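Local structure of GH3 beta-N-acetylglucosaminidase (Paenibacillaceae, 6K5J) at residues P100-L105 / R152-T157; L105-D110 / T526-L531; G109-A114 / A162-E167. The protein probably hydrolyses terminal beta-linked N-acetylglucosamine residues from glycans or oligosaccharides, as a beta-N-acetylglucosaminidase of glycoside hydrolase family 3. All blocks are in the same frame, centred on the assembly; numbering follows the deposited sequence.

Contact 1 (P100-L105 / R152-T157). With NAG (2-acetamido-2-deoxy-beta-D-glucopyranose), chain B.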
loop_
_atom_site.group_PDB
_atom_site.type_symbol
_atom_site.label_atom_id
_atom_site.label_comp_id
_atom_site.label_asym_id
_atom_site.label_seq_id
_atom_site.Cartn_x
_atom_site.Cartn_y
_atom_site.Cartn_z
ATOM N N PRO A 100 1.011 -0.779 -11.618
ATOM C CA PRO A 100 2.196 -1.307 -10.921
ATOM C C PRO A 100 2.431 -0.609 -9.591
ATOM O O PRO A 100 2.147 0.580 -9.428
ATOM C CB PRO A 100 3.340 -1.016 -11.895
ATOM C CG PRO A 100 2.689 -0.945 -13.223
ATOM C CD PRO A 100 1.342 -0.324 -12.977
ATOM N N GLY A 101 2.981 -1.368 -8.641
ATOM C CA GLY A 101 3.211 -0.877 -7.302
ATOM C C GLY A 101 4.605 -0.298 -7.150
ATOM O O GLY A 101 5.396 -0.241 -8.086
ATOM N N ASN A 102 4.906 0.115 -5.920
ATOM C CA ASN A 102 6.045 1.000 -5.697
ATOM C C ASN A 102 7.360 0.344 -6.096
ATOM O O ASN A 102 8.139 0.924 -6.856
ATOM C CB ASN A 102 6.074 1.462 -4.241
ATOM C CG ASN A 102 5.148 2.634 -3.999
ATOM O OD1 ASN A 102 4.257 2.918 -4.815
ATOM N ND2 ASN A 102 5.364 3.336 -2.895
ATOM N N MET A 103 7.640 -0.863 -5.600
ATOM C CA MET A 103 8.965 -1.395 -5.893
ATOM C C MET A 103 9.099 -1.789 -7.363
ATOM O O MET A 103 10.195 -1.699 -7.923
ATOM C CB MET A 103 9.319 -2.574 -4.979
ATOM C CG MET A 103 10.828 -2.906 -5.063
ATOM S SD MET A 103 11.433 -4.016 -3.770
ATOM C CE MET A 103 11.377 -2.898 -2.357
ATOM N N ALA A 104 8.001 -2.179 -8.016
ATOM C CA ALA A 104 8.047 -2.360 -9.466
ATOM C C ALA A 104 8.410 -1.051 -10.162
ATOM O O ALA A 104 9.237 -1.030 -11.086
ATOM C CB ALA A 104 6.702 -2.894 -9.970
ATOM N N LEU A 105 7.830 0.061 -9.706
ATOM C CA LEU A 105 8.173 1.359 -10.281
ATOM C C LEU A 105 9.622 1.732 -9.977
ATOM O O LEU A 105 10.310 2.313 -10.823
ATOM C CB LEU A 105 7.218 2.438 -9.751
ATOM C CG LEU A 105 5.783 2.407 -10.308
ATOM C CD1 LEU A 105 4.819 3.207 -9.415
ATOM C CD2 LEU A 105 5.761 2.939 -11.743
ATOM N N ARG A 152 6.052 -2.538 -1.050
ATOM C CA ARG A 152 5.310 -1.288 -0.904
ATOM C C ARG A 152 6.213 -0.059 -0.930
ATOM O O ARG A 152 5.701 1.058 -1.047
ATOM C CB ARG A 152 4.503 -1.303 0.398
ATOM C CG ARG A 152 3.411 -2.352 0.427
ATOM C CD ARG A 152 2.889 -2.532 1.844
ATOM N NE ARG A 152 2.094 -1.386 2.255
ATOM C CZ ARG A 152 1.774 -1.100 3.513
ATOM N NH1 ARG A 152 2.213 -1.859 4.503
ATOM N NH2 ARG A 152 1.004 -0.053 3.779
ATOM N N SER A 153 7.527 -0.235 -0.832
ATOM C CA SER A 153 8.501 0.840 -0.943
ATOM C C SER A 153 9.067 0.874 -2.358
ATOM O O SER A 153 9.239 -0.172 -2.985
ATOM C CB SER A 153 9.646 0.631 0.056
ATOM O OG SER A 153 10.789 1.389 -0.311
ATOM N N TYR A 154 9.371 2.083 -2.861
ATOM C CA TYR A 154 10.038 2.162 -4.166
ATOM C C TYR A 154 11.418 1.507 -4.133
ATOM O O TYR A 154 11.875 0.973 -5.148
ATOM C CB TYR A 154 10.197 3.613 -4.630
ATOM C CG TYR A 154 8.920 4.399 -4.769
ATOM C CD1 TYR A 154 8.024 4.145 -5.807
ATOM C CD2 TYR A 154 8.618 5.409 -3.864
ATOM C CE1 TYR A 154 6.854 4.881 -5.935
ATOM C CE2 TYR A 154 7.457 6.141 -3.981
ATOM C CZ TYR A 154 6.583 5.881 -5.009
ATOM O OH TYR A 154 5.428 6.612 -5.100
ATOM N N GLY A 155 12.109 1.556 -3.000
ATOM C CA GLY A 155 13.437 0.979 -2.956
ATOM C C GLY A 155 14.183 1.413 -1.710
ATOM O O GLY A 155 13.611 2.005 -0.792
ATOM N N GLY A 156 15.478 1.114 -1.713
ATOM C CA GLY A 156 16.328 1.239 -0.546
ATOM C C GLY A 156 17.177 2.489 -0.443
ATOM O O GLY A 156 18.014 2.569 0.465
ATOM N N THR A 157 16.988 3.481 -1.310
ATOM C CA THR A 157 17.730 4.727 -1.182
ATOM C C THR A 157 16.771 5.897 -1.047
ATOM O O THR A 157 15.682 5.900 -1.629
ATOM C CB THR A 157 18.658 4.986 -2.372
ATOM O OG1 THR A 157 17.889 5.054 -3.574
ATOM C CG2 THR A 157 19.716 3.900 -2.481
HETATM C C1 NAG B . -2.443 0.307 8.576
HETATM C C2 NAG B . -1.326 0.467 7.513
HETATM C C3 NAG B . -1.521 1.750 6.684
HETATM C C4 NAG B . -2.953 1.877 6.183
HETATM C C5 NAG B . -3.904 1.778 7.364
HETATM C C6 NAG B . -5.364 1.889 6.986
HETATM C C7 NAG B . 1.022 -0.250 7.778
HETATM C C8 NAG B . 2.286 -0.066 8.573
HETATM N N2 NAG B . -0.024 0.486 8.167
HETATM O O1 NAG B . -2.379 -0.986 9.074
HETATM O O3 NAG B . -0.628 1.752 5.575
HETATM O O4 NAG B . -3.136 3.123 5.523
HETATM O O5 NAG B . -3.729 0.494 7.970
HETATM O O6 NAG B . -5.806 0.740 6.273
HETATM O O7 NAG B . 0.962 -1.013 6.816
HETATM O O HOH W 1 3.452 5.363 -5.942
#
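Asn-102 stacks its carboxamide flat on one face of the Tyr-154 ring, the two planes only 11° apart. The stack joins the first turn of helix 102-108 to the loop leading into helix 158-174, within the TIM-barrel-type N-terminal domain of family 3. Asn-102 ND2 sits over the ring centre, 3.5 Å above its plane, while Asn-102 CG lies 3.4 Å from Tyr-154 CE1. Asn-102 CB also comes over that face as a CH-pi contact, 4.1 Å from the Tyr-154 ring centroid. Leu-105 CD1 reaches the ring edge near CE1. Next along the helix, Met-103 CB packs against Ser-153 O at 3.1 Å. Ser-153 OG accepts from Gly-155 N in an ST turn and is also hydrogen-bonded to Asp-139 O. Arg-152 extends from the same loop to the bound sugar, NH1 donating to NAG O7 at 2.8 Å; NH2 is also salt-bridged to Glu-85. The stack's polar rim is closed by a water that donates to Asn-102 OD1 at 2.8 Å and also hydrogen-bonds Tyr-154 OH.

Contact 2 (L105-D110 / T526-L531)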
loop_
_atom_site.group_PDB
_atom_site.type_symbol
_atom_site.label_atom_id
_atom_site.label_comp_id
_atom_site.label_asym_id
_atom_site.label_seq_id
_atom_site.Cartn_x
_atom_site.Cartn_y
_atom_site.Cartn_z
ATOM N N LEU A 105 7.830 0.061 -9.706
ATOM C CA LEU A 105 8.173 1.359 -10.281
ATOM C C LEU A 105 9.622 1.732 -9.977
ATOM O O LEU A 105 10.310 2.313 -10.823
ATOM C CB LEU A 105 7.218 2.438 -9.751
ATOM C CG LEU A 105 5.783 2.407 -10.308
ATOM C CD1 LEU A 105 4.819 3.207 -9.415
ATOM C CD2 LEU A 105 5.761 2.939 -11.743
ATOM N N GLY A 106 10.093 1.420 -8.766
ATOM C CA GLY A 106 11.479 1.709 -8.415
ATOM C C GLY A 106 12.477 0.982 -9.298
ATOM O O GLY A 106 13.505 1.550 -9.685
ATOM N N ALA A 107 12.188 -0.279 -9.637
ATOM C CA ALA A 107 13.090 -1.036 -10.509
ATOM C C ALA A 107 13.115 -0.485 -11.928
ATOM O O ALA A 107 14.131 -0.616 -12.621
ATOM C CB ALA A 107 12.695 -2.511 -10.546
ATOM N N ALA A 108 12.008 0.096 -12.398
ATOM C CA ALA A 108 12.029 0.766 -13.698
ATOM C C ALA A 108 12.815 2.077 -13.641
ATOM O O ALA A 108 13.373 2.511 -14.657
ATOM C CB ALA A 108 10.595 1.008 -14.185
ATOM N N GLY A 109 12.865 2.719 -12.474
ATOM C CA GLY A 109 13.769 3.827 -12.217
ATOM C C GLY A 109 13.335 5.180 -12.734
ATOM O O GLY A 109 14.138 6.120 -12.694
ATOM N N ASP A 110 12.096 5.327 -13.198
ATOM C CA ASP A 110 11.675 6.504 -13.963
ATOM C C ASP A 110 10.606 7.263 -13.183
ATOM O O ASP A 110 9.498 6.755 -12.989
ATOM C CB ASP A 110 11.164 6.073 -15.337
ATOM C CG ASP A 110 10.932 7.239 -16.279
ATOM O OD1 ASP A 110 10.770 8.384 -15.806
ATOM O OD2 ASP A 110 10.907 7.008 -17.507
ATOM N N THR A 526 16.383 -2.600 -12.700
ATOM C CA THR A 526 17.520 -2.593 -11.788
ATOM C C THR A 526 17.000 -2.809 -10.377
ATOM O O THR A 526 16.090 -2.099 -9.945
ATOM C CB THR A 526 18.274 -1.260 -11.882
ATOM O OG1 THR A 526 18.945 -1.184 -13.148
ATOM C CG2 THR A 526 19.298 -1.135 -10.761
ATOM N N LEU A 527 17.570 -3.773 -9.658
ATOM C CA LEU A 527 17.137 -4.041 -8.291
ATOM C C LEU A 527 17.178 -2.757 -7.457
ATOM O O LEU A 527 18.257 -2.162 -7.301
ATOM C CB LEU A 527 18.040 -5.098 -7.665
ATOM C CG LEU A 527 17.748 -5.477 -6.217
ATOM C CD1 LEU A 527 16.460 -6.277 -6.122
ATOM C CD2 LEU A 527 18.933 -6.259 -5.633
ATOM N N PRO A 528 16.043 -2.280 -6.941
ATOM C CA PRO A 528 16.010 -0.959 -6.300
ATOM C C PRO A 528 16.227 -0.958 -4.793
ATOM O O PRO A 528 16.256 0.126 -4.201
ATOM C CB PRO A 528 14.594 -0.476 -6.636
ATOM C CG PRO A 528 13.780 -1.751 -6.560
ATOM C CD PRO A 528 14.687 -2.840 -7.107
ATOM N N ALA A 529 16.375 -2.116 -4.158
ATOM C CA ALA A 529 16.578 -2.218 -2.718
ATOM C C ALA A 529 17.585 -3.320 -2.445
ATOM O O ALA A 529 17.674 -4.288 -3.214
ATOM C CB ALA A 529 15.260 -2.508 -1.973
ATOM N N PRO A 530 18.360 -3.215 -1.365
ATOM C CA PRO A 530 19.511 -4.103 -1.192
ATOM C C PRO A 530 19.131 -5.481 -0.669
ATOM O O PRO A 530 18.168 -5.656 0.083
ATOM C CB PRO A 530 20.381 -3.356 -0.178
ATOM C CG PRO A 530 19.388 -2.573 0.653
ATOM C CD PRO A 530 18.333 -2.139 -0.347
ATOM N N LEU A 531 19.939 -6.466 -1.058
ATOM C CA LEU A 531 19.750 -7.828 -0.575
ATOM C C LEU A 531 20.263 -8.013 0.846
ATOM O O LEU A 531 19.926 -9.011 1.487
ATOM C CB LEU A 531 20.444 -8.812 -1.514
ATOM C CG LEU A 531 19.967 -8.820 -2.967
ATOM C CD1 LEU A 531 20.702 -9.899 -3.759
ATOM C CD2 LEU A 531 18.460 -9.026 -3.054
HETATM O O HOH W 2 16.217 0.986 -9.514
HETATM O O HOH W 3 16.246 0.854 -13.687
#
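Pro-528 lays the CB-CG side of its ring over one face of the peptide plane that joins Gly-106 to Ala-107. Pro-528 CB stands almost directly above Gly-106 C at 3.7 Å, and Pro-528 CG lies over the same face, 3.8 Å from Ala-107 N. At the oxygen end of this peptide, Gly-106 O accepts from a water that also donates to Thr-526 O. The next carbonyl, that of Ala-107, is met by Thr-526 N at 3.0 Å, with an N-H...O angle of 167°. A second water donates to Ala-107 O and makes a weak bond to Thr-526 OG1. The reverse approach is a CA-H...O contact, Ala-107 CA to Thr-526 O at 3.2 Å. Ala-107 CB lies 4.0 Å from Pro-528 CD. Tyr-503 flanks both Ala-107 and Pro-528. The last turn of helix 102-108, in the N-terminal family 3 domain, is thereby joined to a loop close to the C terminus of the chain. Because both helix carbonyls are met by backbone NH or water, and the side chains add mainly apolar packing, the join rests chiefly on main-chain chemistry, with one water bridging Gly-106 O to Thr-526 O and a second linking Ala-107 O only weakly to Thr-526 OG1.

Contact 3 (G109-A114 / A162-E167)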
loop_
_atom_site.group_PDB
_atom_site.type_symbol
_atom_site.label_atom_id
_atom_site.label_comp_id
_atom_site.label_asym_id
_atom_site.label_seq_id
_atom_site.Cartn_x
_atom_site.Cartn_y
_atom_site.Cartn_z
ATOM N N GLY A 109 12.865 2.719 -12.474
ATOM C CA GLY A 109 13.769 3.827 -12.217
ATOM C C GLY A 109 13.335 5.180 -12.734
ATOM O O GLY A 109 14.138 6.120 -12.694
ATOM N N ASP A 110 12.096 5.327 -13.198
ATOM C CA ASP A 110 11.675 6.504 -13.963
ATOM C C ASP A 110 10.606 7.263 -13.183
ATOM O O ASP A 110 9.498 6.755 -12.989
ATOM C CB ASP A 110 11.164 6.073 -15.337
ATOM C CG ASP A 110 10.932 7.239 -16.279
ATOM O OD1 ASP A 110 10.770 8.384 -15.806
ATOM O OD2 ASP A 110 10.907 7.008 -17.507
ATOM N N ALA A 111 10.926 8.489 -12.753
ATOM C CA ALA A 111 9.966 9.251 -11.952
ATOM C C ALA A 111 8.717 9.601 -12.747
ATOM O O ALA A 111 7.627 9.722 -12.167
ATOM C CB ALA A 111 10.616 10.522 -11.401
ATOM N N GLU A 112 8.851 9.774 -14.066
ATOM C CA GLU A 112 7.696 10.070 -14.902
ATOM C C GLU A 112 6.679 8.931 -14.887
ATOM O O GLU A 112 5.473 9.170 -14.998
ATOM C CB GLU A 112 8.158 10.355 -16.335
ATOM C CG GLU A 112 7.166 11.121 -17.172
ATOM C CD GLU A 112 7.780 11.663 -18.452
ATOM O OE1 GLU A 112 7.014 11.957 -19.397
ATOM O OE2 GLU A 112 9.026 11.794 -18.514
ATOM N N LEU A 113 7.138 7.689 -14.754
ATOM C CA LEU A 113 6.191 6.583 -14.726
ATOM C C LEU A 113 5.471 6.504 -13.394
ATOM O O LEU A 113 4.321 6.054 -13.345
ATOM C CB LEU A 113 6.900 5.265 -15.004
ATOM C CG LEU A 113 7.759 5.272 -16.268
ATOM C CD1 LEU A 113 8.458 3.921 -16.437
ATOM C CD2 LEU A 113 6.923 5.626 -17.487
ATOM N N ALA A 114 6.128 6.917 -12.309
ATOM C CA ALA A 114 5.428 6.980 -11.031
ATOM C C ALA A 114 4.337 8.042 -11.067
ATOM O O ALA A 114 3.256 7.848 -10.496
ATOM C CB ALA A 114 6.418 7.242 -9.894
ATOM N N ALA A 162 12.533 9.511 -2.905
ATOM C CA ALA A 162 12.106 10.905 -3.015
ATOM C C ALA A 162 11.744 11.263 -4.453
ATOM O O ALA A 162 10.751 11.957 -4.693
ATOM C CB ALA A 162 13.199 11.851 -2.500
ATOM N N ARG A 163 12.547 10.807 -5.414
ATOM C CA ARG A 163 12.345 11.190 -6.807
ATOM C C ARG A 163 11.029 10.633 -7.341
ATOM O O ARG A 163 10.248 11.348 -7.981
ATOM C CB ARG A 163 13.530 10.698 -7.648
ATOM C CG ARG A 163 13.455 11.075 -9.115
ATOM C CD ARG A 163 14.823 10.974 -9.797
ATOM N NE ARG A 163 15.612 9.840 -9.314
ATOM C CZ ARG A 163 15.546 8.618 -9.833
ATOM N NH1 ARG A 163 14.710 8.376 -10.832
ATOM N NH2 ARG A 163 16.306 7.645 -9.352
ATOM N N LEU A 164 10.757 9.361 -7.067
ATOM C CA LEU A 164 9.510 8.761 -7.532
ATOM C C LEU A 164 8.338 9.162 -6.645
ATOM O O LEU A 164 7.233 9.406 -7.145
ATOM C CB LEU A 164 9.637 7.233 -7.564
ATOM C CG LEU A 164 10.171 6.580 -8.838
ATOM C CD1 LEU A 164 11.478 7.216 -9.294
ATOM C CD2 LEU A 164 10.333 5.066 -8.609
ATOM N N GLY A 165 8.569 9.244 -5.331
ATOM C CA GLY A 165 7.476 9.512 -4.408
ATOM C C GLY A 165 6.851 10.882 -4.578
ATOM O O GLY A 165 5.631 11.022 -4.478
ATOM N N THR A 166 7.666 11.919 -4.821
ATOM C CA THR A 166 7.058 13.236 -4.996
ATOM C C THR A 166 6.275 13.315 -6.292
ATOM O O THR A 166 5.271 14.029 -6.357
ATOM C CB THR A 166 8.093 14.368 -4.952
ATOM O OG1 THR A 166 9.097 14.161 -5.952
ATOM C CG2 THR A 166 8.736 14.452 -3.569
ATOM N N GLU A 167 6.706 12.591 -7.327
ATOM C CA GLU A 167 5.922 12.548 -8.555
ATOM C C GLU A 167 4.618 11.784 -8.360
ATOM O O GLU A 167 3.606 12.129 -8.981
ATOM C CB GLU A 167 6.754 11.935 -9.681
ATOM C CG GLU A 167 7.716 12.964 -10.314
ATOM C CD GLU A 167 6.956 14.157 -10.882
ATOM O OE1 GLU A 167 6.403 14.020 -11.991
ATOM O OE2 GLU A 167 6.891 15.221 -10.226
HETATM O O HOH W 4 13.558 9.714 -13.014
#
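Ala-111 and Leu-164 bring their backbones within 4.5 Å, CA to CA, where the first turn of helix 111-127 packs against helix 158-174. This is a close helix-helix contact in the TIM-barrel-type N-terminal domain. Gly-109 leaves the preceding helix with positive phi (81°), and Asp-110 then takes the N-cap position of the new one. Asp-110 OD1 accepts from Glu-112 N, met from above the carboxylate plane, while OD2 is salt-bridged to Lys-371. Small side chains allow the approach: Ala-111 CB points at the partner helix and lies 3.5 Å from Arg-163 O, and Ala-114 CB rests 3.6 Å from Leu-164 O. Leu-164 brings CD1 up to Ala-111 CA at 3.7 Å, beside the cap. One turn further on, Glu-167 packs its aliphatic part on Ala-111, CB being 3.4 Å from Ala-111 O, and its OE1 is salt-bridged to Arg-170. Arg-163 bends at chi3 (37°), which places NE for its salt bridge to Glu-159. Its NH1 donates to Gly-109 O at 3.0 Å; the oxygen lies in the guanidinium plane, although NH1 stands above the carbonyl plane. A water accepts from both Arg-163 NH1, at 2.8 Å, and Ala-111 N.

Following the chain from the N terminus, the first segment to take part lies on helix 102-108, which supplies one side of both contact 1 and contact 2, with Leu-105 common to the two. Contact 1 closes a loop of 46 residues and contact 3 one of 47, and these cross because their segments alternate along the chain. Contact 2 spans 415 residues, crosses contact 1, and brings the C-terminal loop back to the N-terminal domain. Contact 3 shares Gly-109 and Asp-110 with it but closes far sooner, within that span. The second sides meet too: Gly-156 N probably hydrogen-bonds Pro-528 O, while Leu-164 CD2 packs on both Tyr-154 and Gly-106, binding helix 158-174 into the cluster.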